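Side-chain contacts in peptide methionine sulfoxide reductase MsrA (Treponema denticola ATCC 35405, PDB 5FA9), which probably repairs oxidised proteins, reducing both the S and the R forms of methionine sulfoxide back to methionine in one fused MsrA-MsrB chain: residues Asn108-Phe113 against Tyr307-Lys312; Gly269-Asp274 against Gly280-Ser285. The protein carries 2 engineered substitutions. All blocks are in the same frame, centred on the assembly; numbering follows the deposited sequence.

In the fold
The two contacts lie in different parts of this fusion protein, their centres about 26 Å apart and their nearest atoms about 13 Å apart, without touching each other. Contact 1 pairs helix 104-115 of the MsrA family region with the short helix 308-311 near the end of the modelled chain, so it ties together pieces 194 residues apart. Contact 2 is local: it joins strands 267-272 and 283-286, a hairpin in the antiparallel sheet of the MsrB (SelR) region. Along the chain the hairpin is nested inside the long excursion that contact 1 closes. One contact thus docks the C-terminal part on the MsrA part, while the other joins two neighbouring strands of a sheet within the MsrB part.

Contact 1: Asn108-Phe113 against Tyr307-Lys312; sequences NSFVKF and YLPYVK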
loop_
_atom_site.group_PDB
_atom_site.type_symbol
_atom_site.label_atom_id
_atom_site.label_comp_id
_atom_site.label_asym_id
_atom_site.label_seq_id
_atom_site.Cartn_x
_atom_site.Cartn_y
_atom_site.Cartn_z
ATOM N N ASN B 108 -6.648 0.113 19.429
ATOM C CA ASN B 108 -7.094 0.308 20.807
ATOM C C ASN B 108 -7.542 -0.992 21.464
ATOM O O ASN B 108 -7.228 -1.246 22.627
ATOM C CB ASN B 108 -8.231 1.330 20.862
ATOM C CG ASN B 108 -7.765 2.739 20.556
ATOM O OD1 ASN B 108 -6.625 3.105 20.842
ATOM N ND2 ASN B 108 -8.649 3.541 19.978
ATOM N N SER B 109 -8.274 -1.810 20.715
ATOM C CA SER B 109 -8.754 -3.092 21.220
ATOM C C SER B 109 -7.604 -4.035 21.558
ATOM O O SER B 109 -7.671 -4.779 22.537
ATOM C CB SER B 109 -9.683 -3.756 20.203
ATOM O OG SER B 109 -10.839 -2.968 19.978
ATOM N N PHE B 110 -6.551 -4.000 20.749
ATOM C CA PHE B 110 -5.415 -4.891 20.949
ATOM C C PHE B 110 -4.600 -4.483 22.173
ATOM O O PHE B 110 -4.075 -5.335 22.888
ATOM C CB PHE B 110 -4.523 -4.921 19.705
ATOM C CG PHE B 110 -3.634 -6.131 19.628
ATOM C CD1 PHE B 110 -2.381 -6.128 20.221
ATOM C CD2 PHE B 110 -4.055 -7.273 18.968
ATOM C CE1 PHE B 110 -1.564 -7.242 20.154
ATOM C CE2 PHE B 110 -3.243 -8.391 18.896
ATOM C CZ PHE B 110 -1.996 -8.375 19.490
ATOM N N VAL B 111 -4.492 -3.178 22.407
ATOM C CA VAL B 111 -3.789 -2.672 23.582
ATOM C C VAL B 111 -4.532 -3.070 24.853
ATOM O O VAL B 111 -3.920 -3.496 25.834
ATOM C CB VAL B 111 -3.627 -1.140 23.531
ATOM C CG1 VAL B 111 -3.006 -0.626 24.822
ATOM C CG2 VAL B 111 -2.781 -0.737 22.333
ATOM N N LYS B 112 -5.855 -2.936 24.823
ATOM C CA LYS B 112 -6.700 -3.361 25.932
ATOM C C LYS B 112 -6.575 -4.866 26.138
ATOM O O LYS B 112 -6.580 -5.354 27.268
ATOM C CB LYS B 112 -8.160 -2.980 25.678
ATOM C CG LYS B 112 -8.412 -1.483 25.607
ATOM C CD LYS B 112 -9.861 -1.186 25.254
ATOM C CE LYS B 112 -10.082 0.300 25.023
ATOM N NZ LYS B 112 -11.374 0.567 24.329
ATOM N N PHE B 113 -6.473 -5.594 25.030
ATOM C CA PHE B 113 -6.262 -7.036 25.059
ATOM C C PHE B 113 -4.952 -7.390 25.757
ATOM O O PHE B 113 -4.903 -8.303 26.580
ATOM C CB PHE B 113 -6.274 -7.600 23.634
ATOM C CG PHE B 113 -5.897 -9.051 23.549
ATOM C CD1 PHE B 113 -6.808 -10.039 23.882
ATOM C CD2 PHE B 113 -4.632 -9.427 23.124
ATOM C CE1 PHE B 113 -6.463 -11.375 23.801
ATOM C CE2 PHE B 113 -4.281 -10.762 23.042
ATOM C CZ PHE B 113 -5.198 -11.737 23.381
ATOM N N TYR B 307 -5.424 -15.915 20.803
ATOM C CA TYR B 307 -5.912 -15.857 19.429
ATOM C C TYR B 307 -7.254 -15.138 19.302
ATOM O O TYR B 307 -7.856 -15.123 18.228
ATOM C CB TYR B 307 -6.024 -17.271 18.855
ATOM C CG TYR B 307 -4.710 -18.018 18.827
ATOM C CD1 TYR B 307 -3.837 -17.887 17.755
ATOM C CD2 TYR B 307 -4.337 -18.848 19.877
ATOM C CE1 TYR B 307 -2.632 -18.564 17.726
ATOM C CE2 TYR B 307 -3.135 -19.530 19.857
ATOM C CZ TYR B 307 -2.287 -19.384 18.780
ATOM O OH TYR B 307 -1.089 -20.062 18.755
ATOM N N LEU B 308 -7.719 -14.547 20.398
ATOM C CA LEU B 308 -8.986 -13.816 20.398
ATOM C C LEU B 308 -9.056 -12.645 19.398
ATOM O O LEU B 308 -10.075 -12.488 18.726
ATOM C CB LEU B 308 -9.298 -13.303 21.810
ATOM C CG LEU B 308 -9.478 -14.356 22.905
ATOM C CD1 LEU B 308 -9.744 -13.694 24.249
ATOM C CD2 LEU B 308 -10.596 -15.324 22.551
ATOM N N PRO B 309 -7.992 -11.820 19.293
ATOM C CA PRO B 309 -8.104 -10.696 18.351
ATOM C C PRO B 309 -8.254 -11.105 16.885
ATOM O O PRO B 309 -8.735 -10.305 16.083
ATOM C CB PRO B 309 -6.789 -9.938 18.557
ATOM C CG PRO B 309 -6.375 -10.278 19.937
ATOM C CD PRO B 309 -6.763 -11.712 20.103
ATOM N N TYR B 310 -7.853 -12.324 16.537
ATOM C CA TYR B 310 -7.987 -12.797 15.163
ATOM C C TYR B 310 -9.449 -13.078 14.823
ATOM O O TYR B 310 -9.831 -13.096 13.653
ATOM C CB TYR B 310 -7.136 -14.046 14.933
ATOM C CG TYR B 310 -5.650 -13.797 15.061
ATOM C CD1 TYR B 310 -4.966 -13.057 14.105
ATOM C CD2 TYR B 310 -4.932 -14.300 16.137
ATOM C CE1 TYR B 310 -3.609 -12.823 14.217
ATOM C CE2 TYR B 310 -3.572 -14.073 16.257
ATOM C CZ TYR B 310 -2.917 -13.335 15.295
ATOM O OH TYR B 310 -1.565 -13.106 15.413
ATOM N N VAL B 311 -10.259 -13.295 15.853
ATOM C CA VAL B 311 -11.692 -13.497 15.672
ATOM C C VAL B 311 -12.429 -12.168 15.784
ATOM O O VAL B 311 -13.275 -11.842 14.952
ATOM C CB VAL B 311 -12.263 -14.487 16.702
ATOM C CG1 VAL B 311 -13.744 -14.727 16.442
ATOM C CG2 VAL B 311 -11.494 -15.795 16.662
ATOM N N LYS B 312 -12.099 -11.405 16.822
ATOM C CA LYS B 312 -12.711 -10.100 17.044
ATOM C C LYS B 312 -11.651 -9.011 17.174
ATOM O O LYS B 312 -11.226 -8.683 18.282
ATOM C CB LYS B 312 -13.587 -10.123 18.298
ATOM C CG LYS B 312 -14.804 -11.026 18.202
ATOM C CD LYS B 312 -15.623 -10.968 19.482
ATOM C CE LYS B 312 -16.848 -11.862 19.401
ATOM N NZ LYS B 312 -17.907 -11.264 18.543
#
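Pro309 lays the edge of its pyrrolidine ring over one face of the Phe113 ring. Its CG sits 3.6 Å from the centroid of the Phe113 ring and only 7° off the ring normal, a CH-pi contact placed almost centrally, while Pro309 CD reaches toward the far end of the same face, 3.6 Å from Phe113 CZ. The two side chains cross at about a right angle, the phenylalanine reaching out from its helix and the proline presenting its CG-CD edge. Phe113 is brought there by a first torsion of 173°, which swings CG opposite its own backbone N and sends the ring across to the short helix. At the outer end of this ring Leu308 adds its CB, 4.0 Å from Phe113 CE1, with its CD1 near the same ring atom.

One helical turn earlier, Phe110 supplies a second aromatic contact. Its CE2 lies 3.8 Å from Pro309 CG, and its CD2 is equally close to Pro309 CB, again with the side chains nearly perpendicular. Pro309 therefore fits into the corner made by the two phenylalanine side chains of one helix. No hydrogen bond crosses the contact, which is buried and wholly apolar.

Helix 65-74 borders the contact: Phe110 also rests on Leu69 and Ala70, and Tyr310 on Gln66 and Glu67. Phe317 meets Phe113 edge-to-face, whereas Leu308 leans on Tyr296 and Met299 of helix 296-299. The short helix 308-311 thus bridges helices 65-74 and 104-115, both in the MsrA family region, and helix 296-299 of the C-terminal part.

Contact 2: Gly269-Asp274 against Gly280-Ser285; sequences GHVFDD and GGLRYS. Engineered in segment 280-285: Ser285 (natural residue Cys).
Arg283 is extended through its first two torsions and then bends at chi3 (64°), which turns its guanidinium back over Phe272, whose own CG lies opposite the carbonyl carbon. Guanidinium and ring planes lie 7° apart in an offset stack, with Arg283 NH2 3.2 Å from Phe272 CD2. Asp274 completes the group: its OD1 takes a nearly straight bond from Arg283 NE at 2.6 Å, in the guanidinium plane and on the syn side of the carboxylate, though tilted out of the carboxylate plane. Weak bonds from NH2 to both carboxylate oxygens add to this salt bridge, although the carboxylate is turned 61° from the guanidinium. Stack and salt bridge together should restrict rotation of the arginine head. At the edge of the same phenyl ring lies CB of Ser285, an engineered residue.

On the other side of the hairpin, Val271 CG2 stands over the centre of the Tyr284 ring, 3.8 Å from the centroid, in a CH-pi contact. Paired backbone bonds join His270 with Ser285 and Phe272 with Arg283; Arg283 N donates to Phe272 O at 2.9 Å.

Strand 267-272 continues the antiparallel sheet through Gly269 and Val271, bonded to Val259 and Thr257 of strand 256-261. On the other flank, the Tyr284 backbone is hydrogen-bonded to Phe235 of strand 234-235; its hydroxyl instead reaches back to hydrogen-bond that of Tyr246 in strand 244-249, beyond 256-261.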
loop_
_atom_site.group_PDB
_atom_site.type_symbol
_atom_site.label_atom_id
_atom_site.label_comp_id
_atom_site.label_asym_id
_atom_site.label_seq_id
_atom_site.Cartn_x
_atom_site.Cartn_y
_atom_site.Cartn_z
ATOM N N GLY B 269 -5.540 -28.872 2.193
ATOM C CA GLY B 269 -6.264 -28.637 0.959
ATOM C C GLY B 269 -5.430 -27.883 -0.056
ATOM O O GLY B 269 -4.228 -28.118 -0.181
ATOM N N HIS B 270 -6.068 -26.971 -0.783
ATOM C CA HIS B 270 -5.377 -26.191 -1.802
ATOM C C HIS B 270 -5.734 -24.712 -1.713
ATOM O O HIS B 270 -6.796 -24.349 -1.210
ATOM C CB HIS B 270 -5.712 -26.721 -3.199
ATOM C CG HIS B 270 -5.471 -28.189 -3.361
ATOM N ND1 HIS B 270 -6.364 -29.142 -2.922
ATOM C CD2 HIS B 270 -4.438 -28.867 -3.914
ATOM C CE1 HIS B 270 -5.892 -30.345 -3.197
ATOM N NE2 HIS B 270 -4.724 -30.207 -3.799
ATOM N N VAL B 271 -4.840 -23.862 -2.208
ATOM C CA VAL B 271 -5.098 -22.429 -2.262
ATOM C C VAL B 271 -5.172 -21.956 -3.713
ATOM O O VAL B 271 -4.280 -22.227 -4.518
ATOM C CB VAL B 271 -4.021 -21.623 -1.495
ATOM C CG1 VAL B 271 -2.617 -22.028 -1.929
ATOM C CG2 VAL B 271 -4.244 -20.127 -1.672
ATOM N N PHE B 272 -6.255 -21.263 -4.044
ATOM C CA PHE B 272 -6.463 -20.779 -5.402
ATOM C C PHE B 272 -6.399 -19.257 -5.458
ATOM O O PHE B 272 -6.352 -18.589 -4.426
ATOM C CB PHE B 272 -7.802 -21.277 -5.945
ATOM C CG PHE B 272 -7.948 -22.773 -5.916
ATOM C CD1 PHE B 272 -7.495 -23.546 -6.972
ATOM C CD2 PHE B 272 -8.535 -23.405 -4.833
ATOM C CE1 PHE B 272 -7.626 -24.922 -6.948
ATOM C CE2 PHE B 272 -8.670 -24.780 -4.803
ATOM C CZ PHE B 272 -8.215 -25.539 -5.863
ATOM N N ASP B 273 -6.398 -18.714 -6.671
ATOM C CA ASP B 273 -6.265 -17.275 -6.864
ATOM C C ASP B 273 -7.589 -16.638 -7.279
ATOM O O ASP B 273 -7.618 -15.505 -7.760
ATOM C CB ASP B 273 -5.188 -16.983 -7.913
ATOM C CG ASP B 273 -4.350 -15.768 -7.568
ATOM O OD1 ASP B 273 -4.929 -14.721 -7.215
ATOM O OD2 ASP B 273 -3.106 -15.864 -7.647
ATOM N N ASP B 274 -8.683 -17.368 -7.087
ATOM C CA ASP B 274 -10.004 -16.881 -7.470
ATOM C C ASP B 274 -10.846 -16.470 -6.262
ATOM O O ASP B 274 -12.074 -16.533 -6.303
ATOM C CB ASP B 274 -10.746 -17.943 -8.286
ATOM C CG ASP B 274 -10.955 -19.233 -7.515
ATOM O OD1 ASP B 274 -10.307 -19.415 -6.464
ATOM O OD2 ASP B 274 -11.769 -20.068 -7.964
ATOM N N GLY B 280 -7.960 -9.876 -0.837
ATOM C CA GLY B 280 -6.644 -10.307 -1.273
ATOM C C GLY B 280 -6.679 -11.211 -2.491
ATOM O O GLY B 280 -5.652 -11.449 -3.125
ATOM N N GLY B 281 -7.863 -11.719 -2.817
ATOM C CA GLY B 281 -8.039 -12.538 -4.003
ATOM C C GLY B 281 -7.620 -13.983 -3.818
ATOM O O GLY B 281 -7.533 -14.738 -4.787
ATOM N N LEU B 282 -7.360 -14.374 -2.576
ATOM C CA LEU B 282 -6.954 -15.743 -2.278
ATOM C C LEU B 282 -8.123 -16.583 -1.776
ATOM O O LEU B 282 -8.909 -16.135 -0.942
ATOM C CB LEU B 282 -5.829 -15.755 -1.242
ATOM C CG LEU B 282 -4.524 -15.058 -1.626
ATOM C CD1 LEU B 282 -3.652 -14.840 -0.398
ATOM C CD2 LEU B 282 -3.781 -15.862 -2.680
ATOM N N ARG B 283 -8.228 -17.804 -2.289
ATOM C CA ARG B 283 -9.222 -18.753 -1.801
ATOM C C ARG B 283 -8.551 -19.996 -1.231
ATOM O O ARG B 283 -8.039 -20.835 -1.973
ATOM C CB ARG B 283 -10.195 -19.147 -2.914
ATOM C CG ARG B 283 -11.178 -20.241 -2.509
ATOM C CD ARG B 283 -12.249 -20.457 -3.568
ATOM N NE ARG B 283 -11.695 -20.939 -4.830
ATOM C CZ ARG B 283 -11.772 -22.199 -5.245
ATOM N NH1 ARG B 283 -12.381 -23.111 -4.499
ATOM N NH2 ARG B 283 -11.242 -22.548 -6.410
ATOM N N TYR B 284 -8.548 -20.104 0.093
ATOM C CA TYR B 284 -8.016 -21.286 0.754
ATOM C C TYR B 284 -9.101 -22.347 0.885
ATOM O O TYR B 284 -9.969 -22.254 1.752
ATOM C CB TYR B 284 -7.451 -20.930 2.131
ATOM C CG TYR B 284 -6.151 -20.160 2.085
ATOM C CD1 TYR B 284 -6.140 -18.785 1.881
ATOM C CD2 TYR B 284 -4.933 -20.807 2.249
ATOM C CE1 TYR B 284 -4.951 -18.079 1.839
ATOM C CE2 TYR B 284 -3.742 -20.108 2.208
ATOM C CZ TYR B 284 -3.756 -18.745 2.004
ATOM O OH TYR B 284 -2.572 -18.048 1.963
ATOM N N SER B 285 -9.049 -23.352 0.018
ATOM C CA SER B 285 -10.015 -24.442 0.057
ATOM C C SER B 285 -9.507 -25.541 0.981
ATOM O O SER B 285 -8.542 -26.235 0.664
ATOM C CB SER B 285 -10.272 -24.991 -1.347
ATOM O OG SER B 285 -11.432 -25.804 -1.372
#